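Local coordinates for protein deseasin MCP-01 (Pseudoalteromonas sp., PDB 3VV3) that degrades collagen as a serine protease of the subtilisin family, its catalytic domain having an alpha/beta fold and bound calcium ions, at residues A[42-47]-A[163-168]; A[52-57]-A[98-103]; A[63-68]-A[131-136]; A[70-75]-A[85-90]. One frame throughout, in Å; residues are numbered along the deposited sequence.

Contact 1 of 4, residues A[42-47]-A[163-168]; sequences RDVVVG and GVNLRV
Val45 turns both of its methyl groups against residues 163-168, and each finds a different partner. CG2 lies 3.9 Å from Val164 CG1, while CG1, anti to the backbone N (chi1 -174°), comes within 4.1 Å of Leu166 CG. Both partner side chains cross that of Val45 at about a right angle, and Leu166 adds its CB, 4.0 Å from Val45 CB. An alanine in place of Val45 would probably open a gap beside Val164 and Leu166, since the two methyls that reach them would be gone. On the other face of the sheet Val46 and Val168 lie side by side and point the same way, CG1 to CG1 at 4.1 Å, packed on Ala281 and Ala280 of helix 269-284.

Strands 45-50 and 166-171 are neighbours in the central parallel sheet of the subtilisin fold. The second of them is reached from strand 131-136 through helix 146-161, a beta-alpha-beta crossover, and Val164 and Leu166 pack back on Leu159 of that helix. The short strand segments diverge by 57°, and direct bonding is sparse. Val45 N donates to Asn165 O at 3.0 Å, and Gly47 N to Val168 O at 3.0 Å. Between these two bonds a water donates to Val45 O and accepts from Arg167 N, at 2.8 Å from each. Farther out, at the exposed edge, Asn165 ND2 donates to Asp43 O over 3.0 Å; the acceptor lies close to the asparagine amide plane, but the donor stands 44° above the carbonyl plane.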
# COMPACT_ATOMS: atom_id res chain seq x y z
N ARG A 42 -22.95 8.95 -17.55
CA ARG A 42 -21.92 8.38 -18.41
C ARG A 42 -21.26 9.46 -19.26
O ARG A 42 -20.17 9.27 -19.78
CB ARG A 42 -22.50 7.29 -19.32
CG ARG A 42 -22.70 5.93 -18.67
CD ARG A 42 -21.47 5.06 -18.84
NE ARG A 42 -20.97 5.05 -20.22
CZ ARG A 42 -19.95 4.30 -20.64
NH1 ARG A 42 -19.33 3.49 -19.79
NH2 ARG A 42 -19.54 4.36 -21.90
N ASP A 43 -21.93 10.60 -19.42
CA ASP A 43 -21.37 11.70 -20.20
C ASP A 43 -20.23 12.43 -19.49
O ASP A 43 -19.49 13.18 -20.12
CB ASP A 43 -22.44 12.70 -20.60
CG ASP A 43 -23.19 12.26 -21.84
OD1 ASP A 43 -22.72 11.33 -22.53
OD2 ASP A 43 -24.24 12.86 -22.13
N VAL A 44 -20.11 12.20 -18.18
CA VAL A 44 -18.99 12.76 -17.41
C VAL A 44 -17.84 11.77 -17.41
O VAL A 44 -18.03 10.61 -17.06
CB VAL A 44 -19.42 13.06 -15.95
CG1 VAL A 44 -18.22 13.53 -15.12
CG2 VAL A 44 -20.52 14.10 -15.92
N VAL A 45 -16.66 12.22 -17.81
CA VAL A 45 -15.53 11.31 -17.96
C VAL A 45 -14.48 11.62 -16.90
O VAL A 45 -14.11 12.76 -16.69
CB VAL A 45 -14.91 11.42 -19.37
CG1 VAL A 45 -13.83 10.37 -19.55
CG2 VAL A 45 -16.00 11.27 -20.43
N VAL A 46 -14.02 10.58 -16.21
CA VAL A 46 -12.98 10.73 -15.20
C VAL A 46 -11.77 9.90 -15.59
O VAL A 46 -11.90 8.72 -15.93
CB VAL A 46 -13.47 10.26 -13.81
CG1 VAL A 46 -12.36 10.42 -12.78
CG2 VAL A 46 -14.70 11.04 -13.38
N GLY A 47 -10.59 10.49 -15.54
CA GLY A 47 -9.37 9.76 -15.85
C GLY A 47 -8.72 9.23 -14.59
O GLY A 47 -8.60 9.95 -13.60
N GLY A 163 -12.43 17.25 -27.24
CA GLY A 163 -13.86 17.36 -27.00
C GLY A 163 -14.44 16.31 -26.07
O GLY A 163 -15.64 16.30 -25.84
N VAL A 164 -13.61 15.42 -25.54
CA VAL A 164 -14.08 14.45 -24.54
C VAL A 164 -14.39 15.21 -23.25
O VAL A 164 -13.63 16.07 -22.84
CB VAL A 164 -13.02 13.36 -24.26
CG1 VAL A 164 -13.51 12.43 -23.14
CG2 VAL A 164 -12.73 12.56 -25.54
N ASN A 165 -15.53 14.90 -22.63
CA ASN A 165 -15.97 15.66 -21.46
C ASN A 165 -15.24 15.23 -20.19
O ASN A 165 -15.85 14.81 -19.20
CB ASN A 165 -17.48 15.53 -21.27
CG ASN A 165 -18.02 16.48 -20.23
OD1 ASN A 165 -17.49 17.57 -20.02
ND2 ASN A 165 -19.09 16.06 -19.55
N LEU A 166 -13.92 15.35 -20.22
CA LEU A 166 -13.05 14.86 -19.16
C LEU A 166 -12.48 16.05 -18.38
O LEU A 166 -11.62 16.77 -18.89
CB LEU A 166 -11.93 14.04 -19.79
CG LEU A 166 -10.96 13.26 -18.91
CD1 LEU A 166 -10.13 12.35 -19.81
CD2 LEU A 166 -10.04 14.18 -18.12
N ARG A 167 -12.96 16.26 -17.16
CA ARG A 167 -12.53 17.40 -16.36
C ARG A 167 -12.04 17.03 -14.97
O ARG A 167 -11.82 17.91 -14.13
CB ARG A 167 -13.67 18.43 -16.24
CG ARG A 167 -14.04 19.06 -17.59
CD ARG A 167 -14.93 20.27 -17.40
NE ARG A 167 -14.30 21.22 -16.49
CZ ARG A 167 -14.95 22.19 -15.86
NH1 ARG A 167 -16.26 22.35 -16.02
NH2 ARG A 167 -14.28 23.00 -15.04
N VAL A 168 -11.86 15.73 -14.73
CA VAL A 168 -11.38 15.26 -13.42
C VAL A 168 -10.34 14.17 -13.61
O VAL A 168 -10.57 13.21 -14.35
CB VAL A 168 -12.52 14.69 -12.55
CG1 VAL A 168 -11.96 14.21 -11.20
CG2 VAL A 168 -13.63 15.73 -12.33
O HOH W 1 -15.04 15.18 -15.64

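Contact 2 of 4, residues A[52-57]-A[98-103]; sequences GVDYSH and DPMDDE
Met100 folds its side chain over one face of the Tyr55 ring. CB starts beside the ring's outer end, 4.0 Å from Tyr55 OH. CG is anti to the backbone N, and bends at chi2 (63°) and chi3 fold the rest of the chain back toward residues 52-57. SD then lies alongside the carboxylate of Asp54, 3.3 Å from Asp54 OD1. The terminal CE ends over the ring face, offset toward the rim and 3.9 Å from the centroid, a CH-pi contact within a Met-aromatic pair; CE also touches Asp54 OD1, at 3.4 Å. Pro99 CD approaches the same ring obliquely, and His88 stacks on it.

At the ring's edge Tyr55 OH donates to Asp98 OD1 over 2.6 Å. A phenylalanine in place of Tyr55 would probably leave Asp98 OD1 without this donor and its carboxylate freer to turn. Between the backbones, Val53 N donates to Pro99 O at 2.8 Å, where Gly52, lacking a side chain, lets the chains come close. Residues 52-57 follow strand 45-50 and residues 98-103 precede helix 105-114, the elements that carry Asp50 and His105 of a probable Ser-His-Asp triad.

Asp98 OD1 also accepts from Met100 N, closing an Asx turn, and its two donors reach it from opposite faces of the carboxylate plane. Such a two-sided grip restrains the group and would be expected to stabilise its negative charge.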
# COMPACT_ATOMS: atom_id res chain seq x y z
N GLY A 52 -3.74 1.04 -13.86
CA GLY A 52 -4.69 0.63 -14.88
C GLY A 52 -6.12 0.59 -14.36
O GLY A 52 -6.40 1.00 -13.24
N VAL A 53 -7.03 0.10 -15.20
CA VAL A 53 -8.43 -0.09 -14.84
C VAL A 53 -8.88 -1.44 -15.39
O VAL A 53 -8.71 -1.70 -16.57
CB VAL A 53 -9.33 1.00 -15.47
CG1 VAL A 53 -10.80 0.76 -15.12
CG2 VAL A 53 -8.88 2.39 -15.01
N ASP A 54 -9.41 -2.31 -14.53
CA ASP A 54 -9.96 -3.55 -15.05
C ASP A 54 -11.37 -3.31 -15.56
O ASP A 54 -12.36 -3.52 -14.84
CB ASP A 54 -9.98 -4.66 -13.99
CG ASP A 54 -10.47 -5.99 -14.55
OD1 ASP A 54 -10.79 -6.05 -15.76
OD2 ASP A 54 -10.53 -6.98 -13.79
N TYR A 55 -11.45 -2.88 -16.82
CA TYR A 55 -12.72 -2.55 -17.46
C TYR A 55 -13.56 -3.79 -17.74
O TYR A 55 -14.69 -3.68 -18.23
CB TYR A 55 -12.47 -1.77 -18.77
CG TYR A 55 -11.42 -2.43 -19.63
CD1 TYR A 55 -11.74 -3.54 -20.41
CD2 TYR A 55 -10.11 -1.98 -19.63
CE1 TYR A 55 -10.79 -4.16 -21.18
CE2 TYR A 55 -9.15 -2.59 -20.41
CZ TYR A 55 -9.49 -3.69 -21.17
OH TYR A 55 -8.55 -4.32 -21.94
N SER A 56 -13.01 -4.96 -17.44
CA SER A 56 -13.74 -6.22 -17.63
C SER A 56 -14.46 -6.68 -16.36
O SER A 56 -15.28 -7.60 -16.40
CB SER A 56 -12.81 -7.33 -18.13
OG SER A 56 -12.11 -7.95 -17.06
N HIS A 57 -14.16 -6.04 -15.24
CA HIS A 57 -14.83 -6.36 -13.98
C HIS A 57 -16.34 -6.13 -14.11
O HIS A 57 -16.78 -5.07 -14.58
CB HIS A 57 -14.25 -5.50 -12.84
CG HIS A 57 -14.73 -5.91 -11.48
ND1 HIS A 57 -13.88 -6.35 -10.48
CD2 HIS A 57 -15.98 -5.95 -10.95
CE1 HIS A 57 -14.58 -6.64 -9.40
NE2 HIS A 57 -15.86 -6.41 -9.66
N ASP A 98 -4.24 -0.25 -24.11
CA ASP A 98 -4.96 -1.15 -23.22
C ASP A 98 -4.56 -0.83 -21.79
O ASP A 98 -3.43 -1.10 -21.39
CB ASP A 98 -4.61 -2.61 -23.55
CG ASP A 98 -5.46 -3.60 -22.78
OD1 ASP A 98 -6.17 -3.19 -21.84
OD2 ASP A 98 -5.41 -4.80 -23.13
N PRO A 99 -5.47 -0.24 -21.01
CA PRO A 99 -5.14 0.13 -19.63
C PRO A 99 -5.45 -0.98 -18.64
O PRO A 99 -5.48 -0.69 -17.45
CB PRO A 99 -6.07 1.32 -19.37
CG PRO A 99 -7.32 0.94 -20.14
CD PRO A 99 -6.80 0.26 -21.41
N MET A 100 -5.64 -2.22 -19.09
CA MET A 100 -5.99 -3.31 -18.17
C MET A 100 -5.10 -3.33 -16.93
O MET A 100 -3.86 -3.31 -17.02
CB MET A 100 -5.95 -4.67 -18.87
CG MET A 100 -6.13 -5.85 -17.91
SD MET A 100 -7.74 -5.86 -17.10
CE MET A 100 -8.83 -6.00 -18.50
N ASP A 101 -5.75 -3.38 -15.77
CA ASP A 101 -5.06 -3.43 -14.49
C ASP A 101 -4.61 -4.85 -14.17
O ASP A 101 -5.43 -5.77 -14.04
CB ASP A 101 -6.01 -2.94 -13.41
CG ASP A 101 -5.36 -2.82 -12.05
OD1 ASP A 101 -4.11 -2.92 -11.97
OD2 ASP A 101 -6.11 -2.60 -11.08
N ASP A 102 -3.30 -5.04 -14.04
CA ASP A 102 -2.73 -6.33 -13.66
C ASP A 102 -2.10 -6.26 -12.27
O ASP A 102 -1.31 -7.12 -11.89
CB ASP A 102 -1.70 -6.80 -14.68
CG ASP A 102 -0.59 -5.78 -14.90
OD1 ASP A 102 -0.56 -4.76 -14.18
OD2 ASP A 102 0.26 -6.01 -15.79
N GLU A 103 -2.46 -5.22 -11.51
CA GLU A 103 -1.91 -5.02 -10.17
C GLU A 103 -3.01 -4.99 -9.12
O GLU A 103 -2.95 -5.72 -8.13
CB GLU A 103 -1.09 -3.72 -10.11
CG GLU A 103 -0.05 -3.70 -8.98
CD GLU A 103 -0.65 -3.53 -7.60
OE1 GLU A 103 -1.69 -2.83 -7.47
OE2 GLU A 103 -0.09 -4.07 -6.62

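Contact 3 of 4, residues A[63-68]-A[131-136]; sequences NAWVNS and SIVGCK
Asn63 and Ile132 begin a short backbone pairing, in which an extended loop attaches itself to strand 131-136 of the central parallel sheet through a single beta bridge. This strand lies between strands 45-50 and 89-91 in the subtilisin fold, and the loop meets its first half. Asn63 O accepts from Ile132 N at 2.8 Å and also receives a CA-H contact from Ser131. The side chain of Asn63 takes no polar partner from the strand: its ND2 bonds to Gly114 O and His128 O.

Ala64 follows as the bridge residue opposite Ile132. Its methyl points away from the strand, against Tyr55, and its carbonyl O accepts from Arg42 NH1.

At Trp65 the chain returns to the strand, and its N donates to Ile132 O over 2.9 Å. CG is anti to the backbone N (chi1 176°), and the indole lies side by side with Val133, pointing the same way. Ser131 CB sits at the edge of the ring system, near its plane, while Tyr155 and Leu159 of helix 146-161 also pack on the Trp65 side chain. All the touching residues are buried.

Val133 meets the six-membered ring with the methyl that is anti to its own backbone N: CG2 approaches obliquely, 3.5 Å from Trp65 CE3 and 3.8 Å from Trp65 CZ3.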
# COMPACT_ATOMS: atom_id res chain seq x y z
N ASN A 63 -19.40 1.18 -16.76
CA ASN A 63 -18.88 2.54 -16.59
C ASN A 63 -17.48 2.73 -17.17
O ASN A 63 -16.79 3.71 -16.85
CB ASN A 63 -18.90 2.95 -15.11
CG ASN A 63 -20.30 3.24 -14.61
OD1 ASN A 63 -21.22 3.48 -15.40
ND2 ASN A 63 -20.48 3.23 -13.29
N ALA A 64 -17.05 1.80 -18.01
CA ALA A 64 -15.78 1.97 -18.71
C ALA A 64 -15.94 2.93 -19.88
O ALA A 64 -16.84 2.77 -20.71
CB ALA A 64 -15.24 0.63 -19.18
N TRP A 65 -15.07 3.93 -19.96
CA TRP A 65 -15.08 4.85 -21.09
C TRP A 65 -14.77 4.12 -22.39
O TRP A 65 -13.94 3.20 -22.41
CB TRP A 65 -14.05 5.96 -20.87
CG TRP A 65 -13.88 6.92 -21.99
CD1 TRP A 65 -14.72 7.94 -22.34
CD2 TRP A 65 -12.78 6.98 -22.91
NE1 TRP A 65 -14.21 8.63 -23.42
CE2 TRP A 65 -13.02 8.06 -23.79
CE3 TRP A 65 -11.62 6.21 -23.08
CZ2 TRP A 65 -12.14 8.40 -24.81
CZ3 TRP A 65 -10.74 6.55 -24.10
CH2 TRP A 65 -11.00 7.64 -24.95
N VAL A 66 -15.42 4.54 -23.47
CA VAL A 66 -15.12 4.04 -24.79
C VAL A 66 -14.77 5.22 -25.70
O VAL A 66 -15.53 6.19 -25.82
CB VAL A 66 -16.30 3.25 -25.39
CG1 VAL A 66 -15.99 2.83 -26.82
CG2 VAL A 66 -16.59 2.03 -24.52
N ASN A 67 -13.60 5.12 -26.33
CA ASN A 67 -13.10 6.14 -27.24
C ASN A 67 -13.95 6.17 -28.52
O ASN A 67 -13.91 5.23 -29.32
CB ASN A 67 -11.65 5.83 -27.59
CG ASN A 67 -10.97 6.93 -28.38
OD1 ASN A 67 -11.63 7.76 -29.01
ND2 ASN A 67 -9.64 6.94 -28.36
N SER A 68 -14.72 7.24 -28.70
CA SER A 68 -15.64 7.33 -29.84
C SER A 68 -14.87 7.46 -31.15
O SER A 68 -15.44 7.24 -32.22
CB SER A 68 -16.60 8.51 -29.66
OG SER A 68 -15.90 9.74 -29.77
N SER A 131 -18.15 7.66 -16.82
CA SER A 131 -17.22 7.00 -17.74
C SER A 131 -15.81 7.13 -17.20
O SER A 131 -15.35 8.23 -16.94
CB SER A 131 -17.30 7.60 -19.15
OG SER A 131 -18.55 7.33 -19.76
N ILE A 132 -15.14 6.00 -17.03
CA ILE A 132 -13.80 6.00 -16.48
C ILE A 132 -12.79 5.59 -17.55
O ILE A 132 -12.88 4.49 -18.09
CB ILE A 132 -13.70 5.03 -15.30
CG1 ILE A 132 -14.59 5.51 -14.16
CG2 ILE A 132 -12.24 4.90 -14.84
CD1 ILE A 132 -14.74 4.50 -13.04
N VAL A 133 -11.84 6.48 -17.84
CA VAL A 133 -10.75 6.17 -18.76
C VAL A 133 -9.46 5.94 -17.96
O VAL A 133 -9.14 6.71 -17.06
CB VAL A 133 -10.53 7.28 -19.82
CG1 VAL A 133 -10.50 8.66 -19.19
CG2 VAL A 133 -9.26 7.02 -20.64
N GLY A 134 -8.74 4.88 -18.29
CA GLY A 134 -7.54 4.56 -17.53
C GLY A 134 -6.27 4.89 -18.27
O GLY A 134 -6.20 4.76 -19.50
N CYS A 135 -5.27 5.36 -17.53
CA CYS A 135 -3.91 5.37 -18.04
C CYS A 135 -3.02 4.66 -17.03
O CYS A 135 -2.90 5.09 -15.87
CB CYS A 135 -3.40 6.79 -18.31
SG CYS A 135 -1.74 6.81 -19.07
N LYS A 136 -2.45 3.55 -17.47
CA LYS A 136 -1.59 2.72 -16.64
C LYS A 136 -0.15 3.18 -16.80
O LYS A 136 0.43 3.03 -17.87
CB LYS A 136 -1.74 1.26 -17.09
CG LYS A 136 -0.76 0.28 -16.46
CD LYS A 136 -1.08 -1.15 -16.91
CE LYS A 136 -0.13 -2.14 -16.23
NZ LYS A 136 -0.29 -2.10 -14.73

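Contact 4 of 4, residues A[70-75]-A[85-90]; sequences EIAGDG and DDVHGI. With CA (calcium ion), chain F; CA (calcium ion), chain C.
Asp85, itself at a positive phi, faces a type II turn from Ile71 to Asp74 that curls the first segment round one calcium ion. The side chains then divide two metals between them. Glu70 bends at chi2 (-77°), and its carboxylate bridges both ions: OE1 binds the first calcium at 2.3 Å, while OE2 binds the second calcium at 2.3 Å. Asn78 is a further polar partner of this carboxylate.

Round the first ion, Ile71 O, Asp74 OD1 and Asp85 OD1 each stand 2.4 Å from the metal, and Ile76 O adds a further ligand. The carboxylates of Asp74 and Asp85 are turned 31° from each other. Asp74 OD1 and Asp85 OD1 lie 3.2 Å apart, both bound to the metal, whose charge would be expected to offset their repulsion. The other oxygen of Asp85 is put to different use: OD2 accepts from Gly75 N over 3.0 Å, on its syn side, which ties the residue just after the turn to the same carboxylate.

At the second ion Asp86 OD1 binds at 2.3 Å, its carboxylate plane 81° from that of Glu70, while its OD2 has a separate partner, Tyr155. A weak hydrogen bond from Asp85 N also reaches Glu70 OE2. Beside the metals Ala72 CB and Val87 CG2, 3.7 Å apart, add a small apolar contact between the segments.

Asp77, Asp79, Asn81 and Tyr83 complete the second site, and their alternating spacing resembles an EF-hand-like calcium loop, here paired through Glu70 with a second calcium in a surface double site.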
# COMPACT_ATOMS: atom_id res chain seq x y z
N GLU A 70 -12.03 5.70 -31.93
CA GLU A 70 -11.28 4.49 -32.22
C GLU A 70 -12.14 3.34 -32.72
O GLU A 70 -13.17 3.01 -32.12
CB GLU A 70 -10.50 4.01 -30.98
CG GLU A 70 -9.11 4.61 -30.83
CD GLU A 70 -8.10 3.98 -31.76
OE1 GLU A 70 -8.41 2.93 -32.35
OE2 GLU A 70 -6.98 4.51 -31.90
N ILE A 71 -11.71 2.74 -33.83
CA ILE A 71 -12.24 1.46 -34.26
C ILE A 71 -11.45 0.39 -33.53
O ILE A 71 -10.23 0.30 -33.68
CB ILE A 71 -12.05 1.27 -35.77
CG1 ILE A 71 -12.81 2.36 -36.53
CG2 ILE A 71 -12.50 -0.12 -36.19
CD1 ILE A 71 -12.75 2.21 -38.05
N ALA A 72 -12.11 -0.42 -32.71
CA ALA A 72 -11.40 -1.41 -31.93
C ALA A 72 -10.74 -2.46 -32.81
O ALA A 72 -11.32 -2.91 -33.80
CB ALA A 72 -12.34 -2.08 -30.92
N GLY A 73 -9.52 -2.82 -32.46
CA GLY A 73 -8.87 -4.00 -33.00
C GLY A 73 -8.40 -3.96 -34.44
O GLY A 73 -8.03 -5.00 -34.98
N ASP A 74 -8.41 -2.79 -35.06
CA ASP A 74 -7.96 -2.71 -36.46
C ASP A 74 -6.46 -2.38 -36.60
O ASP A 74 -5.93 -2.34 -37.71
CB ASP A 74 -8.84 -1.77 -37.29
CG ASP A 74 -8.57 -0.30 -37.01
OD1 ASP A 74 -7.89 0.01 -36.02
OD2 ASP A 74 -9.06 0.54 -37.79
N GLY A 75 -5.78 -2.16 -35.47
CA GLY A 75 -4.35 -1.94 -35.49
C GLY A 75 -3.95 -0.56 -35.96
O GLY A 75 -2.78 -0.28 -36.20
N ASP A 85 -5.56 1.78 -31.05
CA ASP A 85 -6.63 0.95 -30.49
C ASP A 85 -6.87 1.25 -29.00
O ASP A 85 -7.20 0.35 -28.23
CB ASP A 85 -6.32 -0.55 -30.69
CG ASP A 85 -6.47 -0.99 -32.15
OD1 ASP A 85 -6.97 -0.18 -32.95
OD2 ASP A 85 -6.11 -2.13 -32.49
N ASP A 86 -6.71 2.52 -28.62
CA ASP A 86 -6.98 2.94 -27.24
C ASP A 86 -8.48 3.10 -26.99
O ASP A 86 -9.02 4.21 -26.94
CB ASP A 86 -6.19 4.20 -26.86
CG ASP A 86 -6.56 5.40 -27.70
OD1 ASP A 86 -6.61 5.26 -28.93
OD2 ASP A 86 -6.78 6.49 -27.11
N VAL A 87 -9.14 1.97 -26.84
CA VAL A 87 -10.58 1.94 -26.67
C VAL A 87 -10.99 2.39 -25.28
O VAL A 87 -11.91 3.19 -25.13
CB VAL A 87 -11.13 0.52 -26.94
CG1 VAL A 87 -12.62 0.43 -26.59
CG2 VAL A 87 -10.87 0.13 -28.41
N HIS A 88 -10.28 1.91 -24.26
CA HIS A 88 -10.59 2.23 -22.87
C HIS A 88 -9.54 3.10 -22.19
O HIS A 88 -9.68 3.45 -21.02
CB HIS A 88 -10.74 0.94 -22.07
CG HIS A 88 -11.84 0.04 -22.57
ND1 HIS A 88 -13.16 0.44 -22.61
CD2 HIS A 88 -11.81 -1.23 -23.03
CE1 HIS A 88 -13.89 -0.55 -23.09
NE2 HIS A 88 -13.10 -1.58 -23.34
N GLY A 89 -8.48 3.44 -22.93
CA GLY A 89 -7.35 4.14 -22.34
C GLY A 89 -6.05 3.54 -22.84
O GLY A 89 -6.04 2.86 -23.86
N ILE A 90 -4.97 3.76 -22.10
CA ILE A 90 -3.66 3.34 -22.58
C ILE A 90 -2.76 2.80 -21.49
O ILE A 90 -3.03 2.95 -20.30
CB ILE A 90 -2.89 4.50 -23.25
CG1 ILE A 90 -2.63 5.64 -22.25
CG2 ILE A 90 -3.62 5.00 -24.51
CD1 ILE A 90 -1.56 6.65 -22.69
CA CA F . -8.22 1.48 -34.13
CA CA C . -5.91 6.23 -30.91

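Contacts 1, 3 and 4 all reach the central parallel sheet, through neighbouring strands in the order 89-91, 131-136, 45-50 and 166-171. Contact 3 sits in the middle: its centre is about 9 Å from that of contact 1, 10 Å from contact 2 and 11 Å from contact 4, and it touches all three. Contacts 1 and 4 do not touch; their centres are about 18 Å apart. Along the chain, contact 4 is nested inside contacts 2 and 3, which cross each other and both lie within the loop closed by contact 1. The excursion between strands 45-50 and 89-91 thus links the surface calcium pair to the sheet and to the loops near the probable catalytic residues.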